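Long-range contact in phytase (PDB 2GFI), which probably hydrolyses phytate as a 3-phytase, releasing phosphate from inositol hexakisphosphate with the chemistry of the histidine acid phosphatases: residues Y43-P56 against V388-K400. Numbering follows the deposited sequence.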
loop_
_atom_site.group_PDB
_atom_site.type_symbol
_atom_site.label_atom_id
_atom_site.label_comp_id
_atom_site.label_asym_id
_atom_site.label_seq_id
_atom_site.Cartn_x
_atom_site.Cartn_y
_atom_site.Cartn_z
ATOM N N TYR A 43 10.386 15.517 0.513
ATOM C CA TYR A 43 9.343 15.835 -0.440
ATOM C C TYR A 43 8.074 15.052 -0.140
ATOM O O TYR A 43 8.128 13.867 0.235
ATOM C CB TYR A 43 9.789 15.476 -1.871
ATOM C CG TYR A 43 8.736 15.835 -2.876
ATOM C CD1 TYR A 43 8.371 17.157 -3.080
ATOM C CD2 TYR A 43 8.079 14.846 -3.599
ATOM C CE1 TYR A 43 7.385 17.486 -3.993
ATOM C CE2 TYR A 43 7.106 15.166 -4.518
ATOM C CZ TYR A 43 6.756 16.473 -4.705
ATOM O OH TYR A 43 5.748 16.760 -5.629
ATOM N N ILE A 44 6.935 15.723 -0.314
ATOM C CA ILE A 44 5.663 15.042 -0.345
ATOM C C ILE A 44 4.761 15.741 -1.346
ATOM O O ILE A 44 4.780 16.966 -1.472
ATOM C CB ILE A 44 5.025 14.993 1.091
ATOM C CG1 ILE A 44 3.933 13.920 1.154
ATOM C CG2 ILE A 44 4.570 16.384 1.526
ATOM C CD1 ILE A 44 3.459 13.603 2.560
ATOM N N GLN A 45 3.961 14.946 -2.044
ATOM C CA GLN A 45 3.024 15.449 -3.043
ATOM C C GLN A 45 1.862 16.149 -2.380
ATOM O O GLN A 45 1.379 15.739 -1.311
ATOM C CB GLN A 45 2.493 14.319 -3.931
ATOM C CG GLN A 45 3.581 13.604 -4.696
ATOM C CD GLN A 45 3.064 12.471 -5.529
ATOM O OE1 GLN A 45 1.989 11.918 -5.265
ATOM N NE2 GLN A 45 3.822 12.107 -6.533
ATOM N N ASN A 46 1.400 17.205 -3.033
ATOM C CA ASN A 46 0.285 17.956 -2.557
ATOM C C ASN A 46 -0.933 17.018 -2.462
ATOM O O ASN A 46 -1.103 16.134 -3.322
ATOM C CB ASN A 46 0.087 19.096 -3.529
ATOM C CG ASN A 46 -1.027 20.010 -3.130
ATOM O OD1 ASN A 46 -2.191 19.634 -3.222
ATOM N ND2 ASN A 46 -0.687 21.226 -2.690
ATOM N N LYS A 47 -1.767 17.184 -1.434
ATOM C CA LYS A 47 -2.943 16.294 -1.269
ATOM C C LYS A 47 -3.791 16.263 -2.560
ATOM O O LYS A 47 -4.252 15.208 -2.961
ATOM C CB LYS A 47 -3.774 16.647 -0.032
ATOM C CG LYS A 47 -2.946 16.699 1.301
ATOM C CD LYS A 47 -3.828 17.081 2.562
ATOM C CE LYS A 47 -3.290 16.350 3.850
ATOM N NZ LYS A 47 -4.182 16.434 5.072
ATOM N N GLY A 48 -3.941 17.416 -3.214
ATOM C CA GLY A 48 -4.560 17.516 -4.548
ATOM C C GLY A 48 -6.051 17.261 -4.608
ATOM O O GLY A 48 -6.679 17.156 -3.577
ATOM N N PHE A 49 -6.630 17.157 -5.809
ATOM C CA PHE A 49 -8.096 17.117 -5.903
ATOM C C PHE A 49 -8.593 16.004 -6.785
ATOM O O PHE A 49 -9.786 15.940 -7.066
ATOM C CB PHE A 49 -8.681 18.433 -6.419
ATOM C CG PHE A 49 -8.227 19.647 -5.666
ATOM C CD1 PHE A 49 -8.705 19.916 -4.380
ATOM C CD2 PHE A 49 -7.343 20.562 -6.268
ATOM C CE1 PHE A 49 -8.282 21.061 -3.703
ATOM C CE2 PHE A 49 -6.933 21.712 -5.608
ATOM C CZ PHE A 49 -7.400 21.965 -4.324
ATOM N N GLY A 50 -7.682 15.135 -7.247
ATOM C CA GLY A 50 -8.083 13.993 -8.045
ATOM C C GLY A 50 -8.005 14.264 -9.523
ATOM O O GLY A 50 -8.384 13.421 -10.308
ATOM N N ILE A 51 -7.500 15.445 -9.900
ATOM C CA ILE A 51 -7.375 15.846 -11.287
ATOM C C ILE A 51 -6.251 15.085 -11.883
ATOM O O ILE A 51 -5.149 15.005 -11.313
ATOM C CB ILE A 51 -7.146 17.353 -11.418
ATOM C CG1 ILE A 51 -8.326 18.112 -10.793
ATOM C CG2 ILE A 51 -7.056 17.732 -12.854
ATOM C CD1 ILE A 51 -7.995 19.508 -10.466
ATOM N N SER A 52 -6.514 14.473 -13.020
ATOM C CA SER A 52 -5.459 13.715 -13.655
ATOM C C SER A 52 -4.346 14.688 -14.094
ATOM O O SER A 52 -4.605 15.799 -14.604
ATOM C CB SER A 52 -6.049 12.871 -14.764
ATOM O OG SER A 52 -5.059 12.637 -15.744
ATOM N N THR A 53 -3.095 14.311 -13.844
ATOM C CA THR A 53 -1.996 15.250 -14.093
ATOM C C THR A 53 -1.524 15.064 -15.509
ATOM O O THR A 53 -0.795 15.915 -16.009
ATOM C CB THR A 53 -0.825 15.064 -13.124
ATOM O OG1 THR A 53 -0.407 13.687 -13.126
ATOM C CG2 THR A 53 -1.263 15.349 -11.699
ATOM N N ASP A 54 -1.921 13.939 -16.126
ATOM C CA ASP A 54 -1.774 13.723 -17.564
ATOM C C ASP A 54 -2.234 14.918 -18.381
ATOM O O ASP A 54 -3.210 15.583 -18.035
ATOM C CB ASP A 54 -2.691 12.605 -18.032
ATOM C CG ASP A 54 -2.257 11.240 -17.574
ATOM O OD1 ASP A 54 -1.545 11.102 -16.567
ATOM O OD2 ASP A 54 -2.620 10.227 -18.186
ATOM N N ILE A 55 -1.579 15.147 -19.517
ATOM C CA ILE A 55 -2.129 16.127 -20.464
ATOM C C ILE A 55 -3.419 15.548 -20.982
ATOM O O ILE A 55 -3.449 14.375 -21.342
ATOM C CB ILE A 55 -1.130 16.440 -21.577
ATOM C CG1 ILE A 55 0.225 16.773 -20.926
ATOM C CG2 ILE A 55 -1.654 17.651 -22.482
ATOM C CD1 ILE A 55 0.152 17.982 -19.897
ATOM N N PRO A 56 -4.504 16.330 -20.968
ATOM C CA PRO A 56 -5.775 15.810 -21.399
ATOM C C PRO A 56 -5.694 15.301 -22.830
ATOM O O PRO A 56 -4.983 15.870 -23.647
ATOM C CB PRO A 56 -6.696 17.040 -21.300
ATOM C CG PRO A 56 -6.038 17.875 -20.280
ATOM C CD PRO A 56 -4.616 17.738 -20.551
ATOM N N VAL A 388 -3.548 26.975 -19.888
ATOM C CA VAL A 388 -2.494 27.023 -18.904
ATOM C C VAL A 388 -3.048 26.393 -17.613
ATOM O O VAL A 388 -4.203 26.578 -17.278
ATOM C CB VAL A 388 -2.050 28.504 -18.716
ATOM C CG1 VAL A 388 -1.216 28.672 -17.512
ATOM C CG2 VAL A 388 -1.246 28.966 -19.950
ATOM N N ARG A 389 -2.242 25.612 -16.910
ATOM C CA ARG A 389 -2.642 25.209 -15.570
ATOM C C ARG A 389 -1.418 24.970 -14.705
ATOM O O ARG A 389 -0.308 24.782 -15.211
ATOM C CB ARG A 389 -3.552 23.965 -15.595
ATOM C CG ARG A 389 -2.834 22.694 -15.930
ATOM C CD ARG A 389 -3.708 21.480 -15.791
ATOM N NE ARG A 389 -2.992 20.299 -16.213
ATOM C CZ ARG A 389 -3.549 19.107 -16.321
ATOM N NH1 ARG A 389 -4.856 18.966 -16.051
ATOM N NH2 ARG A 389 -2.815 18.062 -16.722
ATOM N N TYR A 390 -1.651 24.978 -13.398
ATOM C CA TYR A 390 -0.618 24.750 -12.403
ATOM C C TYR A 390 -0.643 23.332 -11.844
ATOM O O TYR A 390 -1.702 22.819 -11.514
ATOM C CB TYR A 390 -0.840 25.705 -11.258
ATOM C CG TYR A 390 -0.352 27.085 -11.544
ATOM C CD1 TYR A 390 0.953 27.463 -11.191
ATOM C CD2 TYR A 390 -1.179 28.029 -12.178
ATOM C CE1 TYR A 390 1.403 28.735 -11.441
ATOM C CE2 TYR A 390 -0.718 29.323 -12.439
ATOM C CZ TYR A 390 0.566 29.653 -12.078
ATOM O OH TYR A 390 1.032 30.920 -12.329
ATOM N N VAL A 391 0.538 22.726 -11.716
ATOM C CA VAL A 391 0.700 21.463 -11.028
ATOM C C VAL A 391 1.710 21.752 -9.909
ATOM O O VAL A 391 2.910 21.968 -10.164
ATOM C CB VAL A 391 1.194 20.340 -11.996
ATOM C CG1 VAL A 391 0.965 18.971 -11.405
ATOM C CG2 VAL A 391 0.481 20.418 -13.367
ATOM N N ILE A 392 1.212 21.794 -8.665
ATOM C CA ILE A 392 2.022 22.101 -7.509
ATOM C C ILE A 392 2.243 20.785 -6.789
ATOM O O ILE A 392 1.292 20.101 -6.380
ATOM C CB ILE A 392 1.277 23.036 -6.603
ATOM C CG1 ILE A 392 0.666 24.207 -7.389
ATOM C CG2 ILE A 392 2.178 23.448 -5.391
ATOM C CD1 ILE A 392 1.673 24.931 -8.311
ATOM N N ASN A 393 3.501 20.402 -6.669
ATOM C CA ASN A 393 3.862 19.149 -6.006
ATOM C C ASN A 393 2.968 18.003 -6.431
ATOM O O ASN A 393 2.394 17.290 -5.603
ATOM C CB ASN A 393 3.871 19.372 -4.528
ATOM C CG ASN A 393 4.749 20.490 -4.185
ATOM O OD1 ASN A 393 4.364 21.425 -3.493
ATOM N ND2 ASN A 393 5.943 20.448 -4.726
ATOM N N ASP A 394 2.875 17.870 -7.752
ATOM C CA ASP A 394 2.232 16.762 -8.410
ATOM C C ASP A 394 0.724 16.741 -8.353
ATOM O O ASP A 394 0.131 15.702 -8.602
ATOM C CB ASP A 394 2.796 15.436 -7.948
ATOM C CG ASP A 394 4.208 15.261 -8.331
ATOM O OD1 ASP A 394 4.506 15.441 -9.538
ATOM O OD2 ASP A 394 5.093 14.915 -7.509
ATOM N N ALA A 395 0.114 17.882 -8.064
ATOM C CA ALA A 395 -1.332 17.996 -8.046
ATOM C C ALA A 395 -1.743 19.159 -8.925
ATOM O O ALA A 395 -1.139 20.212 -8.840
ATOM C CB ALA A 395 -1.823 18.240 -6.623
ATOM N N VAL A 396 -2.761 18.985 -9.769
ATOM C CA VAL A 396 -3.254 20.127 -10.522
ATOM C C VAL A 396 -3.966 20.966 -9.511
ATOM O O VAL A 396 -4.791 20.455 -8.753
ATOM C CB VAL A 396 -4.225 19.743 -11.662
ATOM C CG1 VAL A 396 -4.820 21.010 -12.298
ATOM C CG2 VAL A 396 -3.536 18.809 -12.703
ATOM N N ILE A 397 -3.623 22.246 -9.471
ATOM C CA ILE A 397 -4.346 23.226 -8.658
ATOM C C ILE A 397 -5.008 24.225 -9.586
ATOM O O ILE A 397 -4.341 25.143 -10.065
ATOM C CB ILE A 397 -3.390 23.944 -7.664
ATOM C CG1 ILE A 397 -2.529 22.921 -6.882
ATOM C CG2 ILE A 397 -4.164 24.910 -6.754
ATOM C CD1 ILE A 397 -3.288 21.982 -5.900
ATOM N N PRO A 398 -6.299 24.052 -9.876
ATOM C CA PRO A 398 -6.974 24.977 -10.760
ATOM C C PRO A 398 -7.005 26.415 -10.201
ATOM O O PRO A 398 -7.015 26.620 -8.981
ATOM C CB PRO A 398 -8.387 24.386 -10.884
ATOM C CG PRO A 398 -8.208 22.907 -10.589
ATOM C CD PRO A 398 -7.199 22.960 -9.436
ATOM N N ILE A 399 -6.969 27.391 -11.110
ATOM C CA ILE A 399 -7.121 28.768 -10.734
ATOM C C ILE A 399 -8.588 29.007 -10.517
ATOM O O ILE A 399 -9.397 28.653 -11.352
ATOM C CB ILE A 399 -6.613 29.700 -11.831
ATOM C CG1 ILE A 399 -5.155 29.409 -12.132
ATOM C CG2 ILE A 399 -6.857 31.145 -11.421
ATOM C CD1 ILE A 399 -4.686 30.039 -13.402
ATOM N N LYS A 400 -8.919 29.599 -9.382
ATOM C CA LYS A 400 -10.281 29.944 -9.069
ATOM C C LYS A 400 -10.930 30.748 -10.204
ATOM O O LYS A 400 -10.445 31.837 -10.597
ATOM C CB LYS A 400 -10.309 30.737 -7.769
ATOM C CG LYS A 400 -11.705 31.005 -7.253
ATOM C CD LYS A 400 -11.615 31.905 -6.029
ATOM C CE LYS A 400 -12.969 32.500 -5.727
ATOM N NZ LYS A 400 -12.946 33.227 -4.417
HETATM O O HOH W 1 -0.500 15.296 -5.779
HETATM O O HOH W 2 -5.543 17.765 -8.234
HETATM O O HOH W 3 -3.990 16.214 -9.250
HETATM O O HOH W 4 -6.577 16.538 -16.271
#
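The guanidinium of Arg389 lies between the CG2 methyl of Val396, 3.5 Å above its plane and offset toward the rim, and Pro56 CD over the opposite face; a water joined to Ser52 O lies in plane at its edge. Over one face of the Tyr43 ring, toward the rim, sits Gln45 N. Arg389 lies on the first strand of a β-hairpin, strands 385-392 and 395-397 joined by a type I' turn, at the margin of the histidine phosphatase sheet; the irregular segment 43-56 arches along it. One extended arginine can thus hold a loop without strand pairing: Arg389 NH2 donates to Asp54 O (2.8 Å) from above the carbonyl plane, and NE forms a salt bridge with Glu378. At the turn, the Tyr43 ring stands nearly perpendicular to the Asp394 carboxylate (87°). Tyr43 OH donates to Asp394 OD2 (2.7 Å) from above the carboxylate plane, and Gln45 NE2 adds a weak bond to the same oxygen while also meeting Ala16 O of the second subunit. The Tyr43 side chain lies about 10 Å from that of His70, the predicted nucleophile, placing this end near the probable active site. Midway, Phe49 brings CD2 edge-on to Val396 O, and Ile51 CG2 packs on Val396 CB. One water accepts from Phe49 N beside Val396 O, another from Val396 N beside Ile51 O. With CG anti to its own N (chi1 -178°), Asn46 turns OD1 back to accept from Gly48 N, an Asx turn, while its backbone N meets a lone pair of Asn393 O at 2.8 Å.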